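Response regulator (Caulobacter vibrioides, PDB 3N0R) regulates the general stress response, probably through a sigma-like domain that binds an anti-sigma factor under the control of a phosphorylatable receiver domain. Local coordinates at residues 161-167 and 185-191; 167-172 and 259-263; 115-120 and 144-148; 197-201 and 224-229; 175-179 and 262-267. The protein carries 1 engineered substitution. All coordinates share one frame; numbering follows the deposited sequence. Where two conformers were deposited one is given.

Contact 1. Residues 161-167 and 185-191; sequences TEVLIIE and HDVTDIA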
# COMPACT_ATOMS: atom_id res chain seq x y z
N THR A 161 6.70 -16.99 -5.48
CA THR A 161 5.47 -17.67 -5.13
C THR A 161 4.59 -17.85 -6.35
O THR A 161 4.88 -17.34 -7.44
CB THR A 161 4.74 -16.95 -3.99
OG1 THR A 161 3.69 -17.78 -3.47
CG2 THR A 161 4.20 -15.61 -4.44
N GLU A 162 3.51 -18.60 -6.16
CA GLU A 162 2.55 -18.84 -7.22
C GLU A 162 1.46 -17.79 -7.17
O GLU A 162 0.89 -17.52 -6.11
CB GLU A 162 1.95 -20.24 -7.08
CG GLU A 162 2.96 -21.34 -7.28
CD GLU A 162 2.34 -22.72 -7.21
OE1 GLU A 162 1.10 -22.82 -7.09
OE2 GLU A 162 3.09 -23.71 -7.29
N VAL A 163 1.17 -17.20 -8.32
CA VAL A 163 0.25 -16.07 -8.40
C VAL A 163 -0.90 -16.36 -9.35
O VAL A 163 -0.68 -16.77 -10.49
CB VAL A 163 0.99 -14.80 -8.86
CG1 VAL A 163 0.05 -13.62 -8.88
CG2 VAL A 163 2.19 -14.54 -7.95
N LEU A 164 -2.12 -16.12 -8.87
CA LEU A 164 -3.32 -16.16 -9.72
C LEU A 164 -3.75 -14.73 -10.02
O LEU A 164 -3.83 -13.89 -9.11
CB LEU A 164 -4.45 -16.89 -8.98
CG LEU A 164 -5.83 -16.82 -9.64
CD1 LEU A 164 -5.82 -17.53 -10.99
CD2 LEU A 164 -6.87 -17.46 -8.73
N ILE A 165 -4.02 -14.46 -11.29
CA ILE A 165 -4.55 -13.16 -11.70
C ILE A 165 -6.00 -13.34 -12.12
O ILE A 165 -6.32 -14.28 -12.85
CB ILE A 165 -3.72 -12.59 -12.88
CG1 ILE A 165 -2.28 -12.32 -12.45
CG2 ILE A 165 -4.38 -11.32 -13.45
CD1 ILE A 165 -1.32 -12.18 -13.58
N ILE A 166 -6.88 -12.46 -11.64
CA ILE A 166 -8.29 -12.46 -12.05
C ILE A 166 -8.58 -11.12 -12.72
O ILE A 166 -8.71 -10.09 -12.06
CB ILE A 166 -9.26 -12.72 -10.88
CG1 ILE A 166 -8.82 -13.94 -10.05
CG2 ILE A 166 -10.69 -12.89 -11.40
CD1 ILE A 166 -9.59 -14.11 -8.74
N GLU A 167 -8.63 -11.14 -14.05
CA GLU A 167 -8.72 -9.93 -14.85
C GLU A 167 -9.24 -10.32 -16.21
O GLU A 167 -8.71 -11.24 -16.84
CB GLU A 167 -7.33 -9.30 -14.98
CG GLU A 167 -7.30 -8.06 -15.85
CD GLU A 167 -8.20 -6.97 -15.34
OE1 GLU A 167 -9.19 -6.63 -16.02
OE2 GLU A 167 -7.93 -6.45 -14.24
N HIS A 185 8.14 -14.11 -9.82
CA HIS A 185 7.06 -14.98 -9.37
C HIS A 185 6.51 -15.83 -10.51
O HIS A 185 6.77 -15.56 -11.68
CB HIS A 185 5.96 -14.17 -8.69
CG HIS A 185 6.42 -13.47 -7.46
ND1 HIS A 185 6.88 -14.15 -6.35
CD2 HIS A 185 6.53 -12.15 -7.16
CE1 HIS A 185 7.25 -13.28 -5.43
NE2 HIS A 185 7.03 -12.06 -5.89
N ASP A 186 5.73 -16.84 -10.15
CA ASP A 186 5.21 -17.81 -11.11
C ASP A 186 3.72 -17.62 -11.26
O ASP A 186 2.96 -17.94 -10.35
CB ASP A 186 5.52 -19.22 -10.58
CG ASP A 186 5.00 -20.32 -11.48
OD1 ASP A 186 4.80 -20.09 -12.69
OD2 ASP A 186 4.81 -21.45 -10.96
N VAL A 187 3.28 -17.10 -12.40
CA VAL A 187 1.86 -16.95 -12.67
C VAL A 187 1.30 -18.29 -13.07
O VAL A 187 1.69 -18.85 -14.09
CB VAL A 187 1.59 -15.90 -13.76
CG1 VAL A 187 0.11 -15.87 -14.14
CG2 VAL A 187 2.04 -14.53 -13.27
N THR A 188 0.40 -18.83 -12.26
CA THR A 188 -0.13 -20.16 -12.54
C THR A 188 -1.43 -20.15 -13.34
O THR A 188 -1.78 -21.16 -13.93
CB THR A 188 -0.33 -20.94 -11.26
OG1 THR A 188 -1.20 -20.20 -10.40
CG2 THR A 188 1.01 -21.19 -10.56
N ASP A 189 -2.14 -19.02 -13.36
CA ASP A 189 -3.29 -18.88 -14.26
C ASP A 189 -3.74 -17.43 -14.29
O ASP A 189 -3.38 -16.62 -13.42
CB ASP A 189 -4.46 -19.79 -13.84
CG ASP A 189 -5.32 -20.24 -15.03
OD1 ASP A 189 -5.16 -19.74 -16.16
OD2 ASP A 189 -6.16 -21.14 -14.83
N ILE A 190 -4.51 -17.11 -15.33
CA ILE A 190 -5.19 -15.83 -15.47
C ILE A 190 -6.63 -16.16 -15.79
O ILE A 190 -6.94 -16.74 -16.84
CB ILE A 190 -4.60 -14.96 -16.60
CG1 ILE A 190 -3.09 -14.74 -16.39
CG2 ILE A 190 -5.37 -13.65 -16.69
CD1 ILE A 190 -2.45 -13.92 -17.48
N ALA A 191 -7.52 -15.82 -14.86
CA ALA A 191 -8.94 -16.12 -14.98
C ALA A 191 -9.70 -14.87 -15.41
O ALA A 191 -9.47 -13.79 -14.86
CB ALA A 191 -9.47 -16.60 -13.65
O HOH W 1 -1.33 -21.26 -7.89
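Six backbone hydrogen bonds join Thr161–Glu167 to His185–Ala191. The straightest is Ile165 N to Asp189 O, at 177° and 3.1 Å. Val163 gives its N to Asp186 O and takes Thr188 N on its O, as parallel strands do. The next bonds skip a residue: Ile165 pairs with Ile190, not Asp189. The extra residue at Thr188 makes a beta bulge. Where the two segments begin, Thr161 N gives a hydrogen bond to ND1 of His185 at 3.0 Å, in the plane of the ring. The His185 CG lies anti to the carbonyl carbon (chi1 -63°), which turns the ring to that N-H. A water links Glu162 OE1 and Thr188 OG1; Glu162 OE1 also forms a salt bridge with Arg204. Thr188 CG2 lies crosswise on Glu162 CB at 3.7 Å. On the face that carries Val163, Ile165, Val187 and Ile190, Ile165 CD1 rests on Val187 CG1 at 4.0 Å, and Ile165 and Ile190 run side by side. These are the first two strands of the receiver sheet, joined through helix 170-182 as a beta-alpha-beta unit; strand 186-191 is at the edge. The backbone bonds thus hold the pairing across the bulge, and His185 ND1 takes up Thr161 N where it starts.

Contact 2. Residues 167-172 and 259-263; sequences EDEPVI and TKPFQ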
# COMPACT_ATOMS: atom_id res chain seq x y z
N GLU A 167 -8.63 -11.14 -14.05
CA GLU A 167 -8.72 -9.93 -14.85
C GLU A 167 -9.24 -10.32 -16.21
O GLU A 167 -8.71 -11.24 -16.84
CB GLU A 167 -7.33 -9.30 -14.98
CG GLU A 167 -7.30 -8.06 -15.85
CD GLU A 167 -8.20 -6.97 -15.34
OE1 GLU A 167 -9.19 -6.63 -16.02
OE2 GLU A 167 -7.93 -6.45 -14.24
N ASP A 168 -10.26 -9.62 -16.69
CA ASP A 168 -10.84 -9.94 -17.99
C ASP A 168 -10.43 -8.99 -19.11
O ASP A 168 -10.59 -9.30 -20.28
CB ASP A 168 -12.37 -10.09 -17.93
CG ASP A 168 -13.06 -8.84 -17.43
OD1 ASP A 168 -12.40 -7.95 -16.88
OD2 ASP A 168 -14.30 -8.77 -17.59
N GLU A 169 -9.89 -7.82 -18.77
CA GLU A 169 -9.41 -6.91 -19.81
C GLU A 169 -8.08 -7.45 -20.31
O GLU A 169 -7.13 -7.52 -19.55
CB GLU A 169 -9.22 -5.50 -19.26
CG GLU A 169 -10.48 -4.76 -18.89
CD GLU A 169 -10.24 -3.27 -18.81
OE1 GLU A 169 -9.81 -2.79 -17.74
OE2 GLU A 169 -10.46 -2.57 -19.82
N PRO A 170 -8.01 -7.84 -21.59
CA PRO A 170 -6.83 -8.63 -21.98
C PRO A 170 -5.49 -7.90 -21.94
O PRO A 170 -4.50 -8.51 -21.55
CB PRO A 170 -7.16 -9.09 -23.41
CG PRO A 170 -8.21 -8.17 -23.88
CD PRO A 170 -9.00 -7.74 -22.67
N VAL A 171 -5.44 -6.63 -22.34
CA VAL A 171 -4.16 -5.91 -22.29
C VAL A 171 -3.71 -5.75 -20.85
O VAL A 171 -2.52 -5.91 -20.54
CB VAL A 171 -4.26 -4.53 -22.97
CG1 VAL A 171 -3.00 -3.72 -22.69
CG2 VAL A 171 -4.47 -4.70 -24.47
N ILE A 172 -4.66 -5.46 -19.96
CA ILE A 172 -4.37 -5.32 -18.55
C ILE A 172 -3.90 -6.64 -17.94
O ILE A 172 -2.93 -6.67 -17.19
CB ILE A 172 -5.60 -4.78 -17.78
CG1 ILE A 172 -6.03 -3.41 -18.32
CG2 ILE A 172 -5.33 -4.73 -16.28
CD1 ILE A 172 -4.96 -2.35 -18.26
N THR A 259 -3.39 0.42 -9.08
CA THR A 259 -4.13 1.15 -10.09
C THR A 259 -3.76 0.66 -11.48
O THR A 259 -2.58 0.43 -11.78
CB THR A 259 -3.81 2.65 -9.99
OG1 THR A 259 -4.10 3.09 -8.66
CG2 THR A 259 -4.62 3.45 -11.00
N LYS A 260 -4.77 0.49 -12.32
CA LYS A 260 -4.55 0.29 -13.75
C LYS A 260 -4.93 1.60 -14.46
O LYS A 260 -5.89 2.25 -14.06
CB LYS A 260 -5.38 -0.89 -14.28
CG LYS A 260 -6.88 -0.76 -14.02
CD LYS A 260 -7.69 -1.87 -14.70
CE LYS A 260 -9.17 -1.71 -14.40
NZ LYS A 260 -10.01 -2.74 -15.08
N PRO A 261 -4.17 2.01 -15.49
CA PRO A 261 -2.98 1.35 -16.04
C PRO A 261 -1.80 1.36 -15.06
O PRO A 261 -1.71 2.24 -14.20
CB PRO A 261 -2.64 2.19 -17.27
CG PRO A 261 -3.19 3.54 -16.96
CD PRO A 261 -4.44 3.30 -16.16
N PHE A 262 -0.90 0.39 -15.20
CA PHE A 262 0.11 0.12 -14.20
C PHE A 262 1.35 1.00 -14.30
O PHE A 262 1.88 1.21 -15.38
CB PHE A 262 0.52 -1.35 -14.26
CG PHE A 262 -0.64 -2.29 -14.14
CD1 PHE A 262 -1.41 -2.32 -13.00
CD2 PHE A 262 -0.98 -3.14 -15.19
CE1 PHE A 262 -2.49 -3.18 -12.88
CE2 PHE A 262 -2.07 -4.00 -15.09
CZ PHE A 262 -2.83 -4.02 -13.93
N GLN A 263 1.80 1.49 -13.16
CA GLN A 263 3.16 2.01 -13.04
C GLN A 263 3.92 0.91 -12.32
O GLN A 263 3.56 0.55 -11.21
CB GLN A 263 3.19 3.29 -12.21
CG GLN A 263 2.70 4.51 -12.97
CD GLN A 263 2.88 5.79 -12.17
OE1 GLN A 263 2.31 5.94 -11.09
NE2 GLN A 263 3.68 6.70 -12.70
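The Ile172 carbonyl O lies at the edge of the Phe262 ring, near its plane and 3.5 Å from CE2. The methyl CG2 of Ile172 comes in at a slant beside CE2 and CZ, 3.5 Å from CZ. The other flat groups are carboxylates. Glu169 OE1 receives Lys260 NZ on its anti side, 22° out of the carboxylate plane. This is a salt bridge of 2.7 Å, and the two side chains cross at about a right angle. Glu167 turns the anti lone pair of its OE1 to Glu169 N, at 3.1 Å. Its carboxylate thereby holds the turn just before helix 170-182, where Glu169 is the N-cap residue. The segments belong to the active-site end of the receiver fold, where the acidic loop after the first strand faces the lysine that follows the last strand. Lys260 also forms a salt bridge with Asp212, the predicted phosphorylation site. A cis peptide bond precedes Pro261, as at the Lys-Pro step of other receivers. Lys260 starts with CG between the backbone N and the carbonyl carbon (chi1 57°) and then runs straight, which carries NZ to the acidic loop. On the way its CD passes Ile172 CG2 at 4.0 Å. Glu167 OE1 stays 4.1 Å from Lys260 NZ, too far for an ion pair.

Contact 3. Residues 115-120 and 144-148; sequences RSRQAF and VERLI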
# COMPACT_ATOMS: atom_id res chain seq x y z
N ARG A 115 12.16 2.43 8.95
CA ARG A 115 12.37 3.59 8.09
C ARG A 115 12.72 3.21 6.65
O ARG A 115 12.32 3.88 5.72
CB ARG A 115 13.37 4.58 8.70
CG ARG A 115 12.71 5.45 9.77
CD ARG A 115 13.65 6.30 10.58
NE ARG A 115 14.37 7.30 9.82
CZ ARG A 115 13.91 8.51 9.47
NH1 ARG A 115 12.66 8.90 9.74
NH2 ARG A 115 14.72 9.33 8.82
N SER A 116 13.46 2.12 6.47
CA SER A 116 13.78 1.68 5.11
C SER A 116 12.52 1.40 4.31
O SER A 116 12.40 1.78 3.14
CB SER A 116 14.66 0.43 5.14
OG SER A 116 14.05 -0.58 5.92
N ARG A 117 11.56 0.73 4.94
CA ARG A 117 10.33 0.38 4.25
C ARG A 117 9.45 1.61 3.99
O ARG A 117 8.82 1.71 2.94
CB ARG A 117 9.55 -0.67 5.03
CG ARG A 117 8.46 -1.34 4.23
CD ARG A 117 8.99 -2.09 3.00
NE ARG A 117 10.00 -3.09 3.34
CZ ARG A 117 9.81 -4.41 3.29
NH1 ARG A 117 8.64 -4.92 2.92
NH2 ARG A 117 10.80 -5.23 3.61
N GLN A 118 9.45 2.55 4.93
CA GLN A 118 8.77 3.81 4.71
C GLN A 118 9.34 4.52 3.48
O GLN A 118 8.60 4.96 2.62
CB GLN A 118 8.93 4.71 5.94
CG GLN A 118 8.32 4.15 7.20
CD GLN A 118 8.82 4.88 8.42
OE1 GLN A 118 9.07 6.08 8.38
NE2 GLN A 118 8.99 4.16 9.53
N ALA A 119 10.67 4.62 3.40
CA ALA A 119 11.31 5.31 2.28
C ALA A 119 10.94 4.65 0.95
O ALA A 119 10.65 5.32 -0.04
CB ALA A 119 12.82 5.34 2.46
N PHE A 120 10.96 3.32 0.94
CA PHE A 120 10.60 2.59 -0.26
C PHE A 120 9.14 2.81 -0.65
O PHE A 120 8.83 3.06 -1.81
CB PHE A 120 10.88 1.10 -0.07
CG PHE A 120 10.59 0.31 -1.29
CD1 PHE A 120 11.52 0.24 -2.33
CD2 PHE A 120 9.39 -0.36 -1.43
CE1 PHE A 120 11.25 -0.47 -3.47
CE2 PHE A 120 9.11 -1.07 -2.58
CZ PHE A 120 10.05 -1.12 -3.60
N VAL A 144 18.08 8.83 2.49
CA VAL A 144 16.92 8.26 1.85
C VAL A 144 17.33 7.22 0.78
O VAL A 144 16.70 6.17 0.67
CB VAL A 144 15.96 9.33 1.30
CG1 VAL A 144 16.45 9.87 -0.03
CG2 VAL A 144 14.56 8.77 1.17
N GLU A 145 18.40 7.50 0.04
CA GLU A 145 18.88 6.55 -0.95
C GLU A 145 19.34 5.24 -0.29
O GLU A 145 19.07 4.15 -0.80
CB GLU A 145 20.00 7.15 -1.79
CG GLU A 145 19.56 8.34 -2.64
CD GLU A 145 18.65 7.95 -3.79
OE1 GLU A 145 19.15 7.77 -4.92
OE2 GLU A 145 17.42 7.82 -3.58
N ARG A 146 20.02 5.35 0.85
CA ARG A 146 20.46 4.16 1.58
C ARG A 146 19.26 3.34 2.04
O ARG A 146 19.23 2.12 1.90
CB ARG A 146 21.30 4.57 2.80
CG ARG A 146 21.94 3.40 3.53
CD ARG A 146 22.56 3.82 4.87
NE ARG A 146 21.53 4.16 5.86
CZ ARG A 146 20.82 3.26 6.54
NH1 ARG A 146 21.03 1.97 6.35
NH2 ARG A 146 19.91 3.66 7.41
N LEU A 147 18.26 4.03 2.59
CA LEU A 147 17.05 3.39 3.09
C LEU A 147 16.32 2.67 1.96
O LEU A 147 15.91 1.52 2.11
CB LEU A 147 16.14 4.42 3.75
CG LEU A 147 16.61 5.00 5.08
CD1 LEU A 147 15.73 6.17 5.49
CD2 LEU A 147 16.65 3.93 6.18
N ILE A 148 16.15 3.34 0.83
CA ILE A 148 15.47 2.73 -0.31
C ILE A 148 16.21 1.48 -0.78
O ILE A 148 15.60 0.46 -1.06
CB ILE A 148 15.33 3.74 -1.48
CG1 ILE A 148 14.36 4.87 -1.11
CG2 ILE A 148 14.86 3.03 -2.75
CD1 ILE A 148 14.40 6.04 -2.09
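Leu147 points at helix 115-125 and sits against the backbone of its first turn. Its CD2 branch lies 3.7 Å from Ser116 N and also reaches Arg115 CB. Its CB faces Ala119 CB at 3.7 Å. Leu147 CG is anti to its own carbonyl carbon (chi1 -70°), and this carries the forked end along the Arg115–Ser116 backbone. Ala119 points back at the partner helix. Its single methyl is met by three side chains: Leu147 through CB, Ile148 through CG1 at 3.9 Å, and Val144 through CG2 in the conformer described (the side chain is modelled in two). Ile148 lies further along. Its CG1 also approaches Ala119 O, and its CG2 methyl lies 4.4 Å from Phe120 CD1. Ser116 brings CB, not OG, to the contact; CB rests on Leu147 O at 3.5 Å. The small Ser116 and Ala119 let the backbones come near; Ser116 CA is 4.2 Å from Leu147 CA. The helix segments cross at -98°, with axes 8.0 Å apart. Arg115 lends only the base of its side chain, and its guanidinium bonds to Leu137 O. Helix 130-137 packs beside the pair: Leu137 touches Ala119 and Pro130 touches Val144. The helices belong to the sigma-like domain, and their packing is consistent with a fold like region 4 of sigma factors. The contact is purely apolar between side chains and buried. The close fit of small and branched groups probably helps to fix the steep crossing; there is no polar bond between the segments to do so.

Contact 4. Residues 197-201 and 224-229; sequences ALEAV and AVKDIL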
# COMPACT_ATOMS: atom_id res chain seq x y z
N ALA A 197 -11.74 -18.46 -12.10
CA ALA A 197 -10.91 -18.31 -10.91
C ALA A 197 -11.12 -19.47 -9.95
O ALA A 197 -10.18 -20.01 -9.38
CB ALA A 197 -11.20 -16.98 -10.21
N LEU A 198 -12.37 -19.89 -9.77
CA LEU A 198 -12.64 -21.03 -8.91
C LEU A 198 -12.04 -22.32 -9.46
O LEU A 198 -11.48 -23.13 -8.72
CB LEU A 198 -14.13 -21.18 -8.68
CG LEU A 198 -14.52 -22.31 -7.75
CD1 LEU A 198 -13.81 -22.25 -6.39
CD2 LEU A 198 -16.03 -22.31 -7.56
N GLU A 199 -12.12 -22.51 -10.77
CA GLU A 199 -11.48 -23.66 -11.40
C GLU A 199 -9.97 -23.66 -11.12
O GLU A 199 -9.39 -24.69 -10.77
CB GLU A 199 -11.74 -23.64 -12.90
CG GLU A 199 -11.29 -24.88 -13.61
CD GLU A 199 -11.78 -24.92 -15.05
OE1 GLU A 199 -12.13 -23.84 -15.59
OE2 GLU A 199 -11.82 -26.02 -15.64
N ALA A 200 -9.34 -22.50 -11.28
CA ALA A 200 -7.91 -22.39 -11.03
C ALA A 200 -7.54 -22.74 -9.59
O ALA A 200 -6.59 -23.49 -9.34
CB ALA A 200 -7.41 -21.00 -11.38
N VAL A 201 -8.27 -22.17 -8.63
CA VAL A 201 -7.96 -22.39 -7.22
C VAL A 201 -8.23 -23.85 -6.82
O VAL A 201 -7.52 -24.41 -6.00
CB VAL A 201 -8.72 -21.41 -6.30
CG1 VAL A 201 -8.53 -21.79 -4.85
CG2 VAL A 201 -8.24 -19.98 -6.53
N ALA A 224 -15.94 -15.82 -5.78
CA ALA A 224 -16.12 -17.27 -5.67
C ALA A 224 -14.93 -17.97 -5.02
O ALA A 224 -15.00 -19.16 -4.72
CB ALA A 224 -16.43 -17.88 -7.03
N VAL A 225 -13.85 -17.23 -4.79
CA VAL A 225 -12.67 -17.84 -4.17
C VAL A 225 -12.30 -17.18 -2.83
O VAL A 225 -11.39 -17.64 -2.14
CB VAL A 225 -11.45 -17.85 -5.13
CG1 VAL A 225 -11.73 -18.74 -6.33
CG2 VAL A 225 -11.07 -16.43 -5.56
N LYS A 226 -13.02 -16.13 -2.46
CA LYS A 226 -12.71 -15.35 -1.27
C LYS A 226 -12.63 -16.21 -0.01
O LYS A 226 -11.71 -16.06 0.79
CB LYS A 226 -13.73 -14.23 -1.09
CG LYS A 226 -13.51 -13.35 0.12
CD LYS A 226 -14.53 -12.21 0.14
CE LYS A 226 -15.95 -12.74 -0.01
NZ LYS A 226 -16.95 -11.63 -0.08
N ASP A 227 -13.57 -17.14 0.15
CA ASP A 227 -13.62 -17.98 1.34
C ASP A 227 -12.44 -18.94 1.42
O ASP A 227 -11.78 -19.05 2.47
CB ASP A 227 -14.94 -18.75 1.42
CG ASP A 227 -16.14 -17.85 1.65
OD1 ASP A 227 -15.94 -16.66 2.00
OD2 ASP A 227 -17.28 -18.34 1.51
N ILE A 228 -12.17 -19.63 0.32
CA ILE A 228 -11.06 -20.58 0.23
C ILE A 228 -9.73 -19.88 0.49
O ILE A 228 -8.90 -20.37 1.25
CB ILE A 228 -11.00 -21.25 -1.17
CG1 ILE A 228 -12.25 -22.10 -1.41
CG2 ILE A 228 -9.75 -22.12 -1.29
CD1 ILE A 228 -12.44 -22.48 -2.87
N LEU A 229 -9.54 -18.72 -0.13
CA LEU A 229 -8.31 -17.97 0.04
C LEU A 229 -8.16 -17.50 1.48
O LEU A 229 -7.07 -17.50 2.04
CB LEU A 229 -8.28 -16.77 -0.90
CG LEU A 229 -8.29 -17.11 -2.39
CD1 LEU A 229 -8.40 -15.83 -3.21
CD2 LEU A 229 -7.04 -17.89 -2.77
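Val225 and Leu198 are brought together by their first torsions. Val225 has CG1 anti to its carbonyl carbon (chi1 -65°), which sends this methyl onto helix 194-203. There it lies 3.6 Å from Leu198 CA and equally near Ala197 O. Leu198 has CG anti to the backbone N (chi1 -178°), and its CD1 methyl swings over to the other segment. That methyl meets Ile228 CD1 at 3.8 Å and Ala224 O at 3.7 Å. The Leu198 and Ile228 side chains cross at about a right angle. Val201, one turn on, uses both branches. CG2 faces Val225 CG1 at 3.7 Å, and CG1 faces Ile228 CG2 at 3.8 Å. Val201 and Ile228 run antiparallel alongside one another, while Val201 and Val225 meet at a slant. Leu229 touches the edge of the group, its CD2 lying 4.5 Å from Val201 CG2. Val225 thus fills the groove between Ala197, Leu198 and Val201, the positions i, i+1 and i+4 of one helix. In the receiver fold, helix 194-203 and helix 226-231 are neighbours on one face of the parallel sheet. Ala197 and Val201 also reach inward, to Ile166 and Leu164 of strand 162-166. A glycerol, probably from the crystallisation liquor, lies beside Ala224. Across the segments the contacts are van der Waals ones between aliphatic groups, with carbonyl oxygens approached by methyls. Such chemistry has no directional bond, so the position of the helices probably depends on the fit of the methyl branches and on their packing against the sheet.

Contact 5. Residues 175-179 and 262-267; sequences DIEAL and FQPETV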
# COMPACT_ATOMS: atom_id res chain seq x y z
N ASP A 175 -0.41 -7.24 -19.11
CA ASP A 175 0.51 -6.30 -18.48
C ASP A 175 0.86 -6.77 -17.07
O ASP A 175 2.02 -6.74 -16.67
CB ASP A 175 -0.11 -4.91 -18.33
CG ASP A 175 -0.18 -4.12 -19.62
OD1 ASP A 175 0.47 -4.49 -20.62
OD2 ASP A 175 -0.90 -3.10 -19.62
N ILE A 176 -0.15 -7.16 -16.29
CA ILE A 176 0.13 -7.55 -14.92
C ILE A 176 0.88 -8.89 -14.86
O ILE A 176 1.75 -9.06 -14.02
CB ILE A 176 -1.13 -7.49 -14.00
CG1 ILE A 176 -0.72 -7.56 -12.53
CG2 ILE A 176 -2.10 -8.59 -14.32
CD1 ILE A 176 0.13 -6.39 -12.06
N GLU A 177 0.57 -9.82 -15.77
CA GLU A 177 1.35 -11.05 -15.84
C GLU A 177 2.83 -10.74 -16.08
O GLU A 177 3.72 -11.34 -15.47
CB GLU A 177 0.83 -11.98 -16.94
CG GLU A 177 1.65 -13.28 -17.11
CD GLU A 177 2.84 -13.12 -18.07
OE1 GLU A 177 2.87 -12.15 -18.86
OE2 GLU A 177 3.76 -13.97 -18.03
N ALA A 178 3.10 -9.79 -16.98
CA ALA A 178 4.48 -9.44 -17.30
C ALA A 178 5.19 -8.87 -16.08
O ALA A 178 6.33 -9.24 -15.79
CB ALA A 178 4.52 -8.46 -18.45
N LEU A 179 4.51 -7.98 -15.36
CA LEU A 179 5.11 -7.38 -14.18
C LEU A 179 5.37 -8.42 -13.09
O LEU A 179 6.42 -8.43 -12.46
CB LEU A 179 4.23 -6.23 -13.67
CG LEU A 179 4.16 -5.03 -14.62
CD1 LEU A 179 3.17 -4.00 -14.10
CD2 LEU A 179 5.53 -4.40 -14.78
N PHE A 262 -0.90 0.39 -15.20
CA PHE A 262 0.11 0.12 -14.20
C PHE A 262 1.35 1.00 -14.30
O PHE A 262 1.88 1.21 -15.38
CB PHE A 262 0.52 -1.35 -14.26
CG PHE A 262 -0.64 -2.29 -14.14
CD1 PHE A 262 -1.41 -2.32 -13.00
CD2 PHE A 262 -0.98 -3.14 -15.19
CE1 PHE A 262 -2.49 -3.18 -12.88
CE2 PHE A 262 -2.07 -4.00 -15.09
CZ PHE A 262 -2.83 -4.02 -13.93
N GLN A 263 1.80 1.49 -13.16
CA GLN A 263 3.16 2.01 -13.04
C GLN A 263 3.92 0.91 -12.32
O GLN A 263 3.56 0.55 -11.21
CB GLN A 263 3.19 3.29 -12.21
CG GLN A 263 2.70 4.51 -12.97
CD GLN A 263 2.88 5.79 -12.17
OE1 GLN A 263 2.31 5.94 -11.09
NE2 GLN A 263 3.68 6.70 -12.70
N PRO A 264 4.96 0.36 -12.97
CA PRO A 264 5.65 -0.84 -12.46
C PRO A 264 6.09 -0.77 -11.00
O PRO A 264 5.94 -1.76 -10.30
CB PRO A 264 6.86 -0.96 -13.39
CG PRO A 264 6.40 -0.36 -14.67
CD PRO A 264 5.49 0.78 -14.28
N GLU A 265 6.64 0.35 -10.55
CA GLU A 265 7.15 0.40 -9.19
C GLU A 265 6.04 0.26 -8.15
O GLU A 265 6.28 -0.25 -7.06
CB GLU A 265 7.96 1.67 -8.95
CG GLU A 265 9.35 1.66 -9.60
CD GLU A 265 10.31 0.69 -8.91
OE1 GLU A 265 10.81 1.03 -7.81
OE2 GLU A 265 10.57 -0.40 -9.46
N THR A 266 4.83 0.70 -8.49
CA THR A 266 3.71 0.57 -7.55
C THR A 266 3.29 -0.88 -7.40
O THR A 266 2.86 -1.29 -6.33
CB THR A 266 2.48 1.41 -7.96
OG1 THR A 266 1.85 0.85 -9.12
CG2 THR A 266 2.88 2.86 -8.21
N VAL A 267 3.43 -1.66 -8.47
CA VAL A 267 3.13 -3.09 -8.41
C VAL A 267 4.17 -3.83 -7.57
O VAL A 267 3.82 -4.67 -6.74
CB VAL A 267 3.03 -3.67 -9.82
CG1 VAL A 267 2.84 -5.18 -9.76
CG2 VAL A 267 1.88 -3.01 -10.56
O HOH W 2 -1.30 -0.87 -17.85
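Ile176, in the conformer described here (two are modelled), lays its CD1 methyl over a face of the Phe262 ring. The methyl stands 4.2 Å from the ring centroid and 11° off the normal, a CH-pi contact. Here the first and last helices of the receiver fold, 170-182 and 264-277, lie side by side on the same side of the sheet, with Phe262 leading into the last one. Asp175 CB touches the ring edge, 3.7 Å from CD2. Leu179 closes the other end of the contact. Its CD1 reaches Phe262 CB at 3.8 Å and Val267 CG2 at 3.9 Å, while its CD2 rests on Pro264 CB. The Leu179 CG is anti to its carbonyl carbon (chi1 -67°), which spreads the two methyls over these three residues. Val267 crosses Leu179 at about a right angle and offers its other branch, CG1, to Ile176 CD1. Beneath this layer Ile176 packs on Ile165 of strand 162-166. Gln263 is the N-cap residue of the last helix; its O accepts Thr266 OG1 at 2.7 Å, in the carbonyl plane. One water bridges the segments, giving a hydrogen to Asp175 OD2 at 2.9 Å and accepting one from Phe262 N at 3.0 Å.

Contacts 1, 2, 4 and 5 belong to the receiver domain; contact 3 lies in the sigma-like domain, about 36 Å from contact 4 between centres. Contact 1 pairs two strands of the sheet and is held by backbone bonds. Contacts 4 and 5 pack helices on its two faces: Leu164 and Ile166 meet contact 4, Ile165 meets contact 5. Both are partly buried; contact 4 is aliphatic, contact 5 is built round the Phe262 ring. Contact 2 is a surface contact at the active-site end and the one with a salt bridge across it. It shares Glu167 with contact 1, and Phe262 and helix 170-182 with contact 5. Contact 3, buried and apolar, resembles contact 4 in chemistry but joins helices without a sheet.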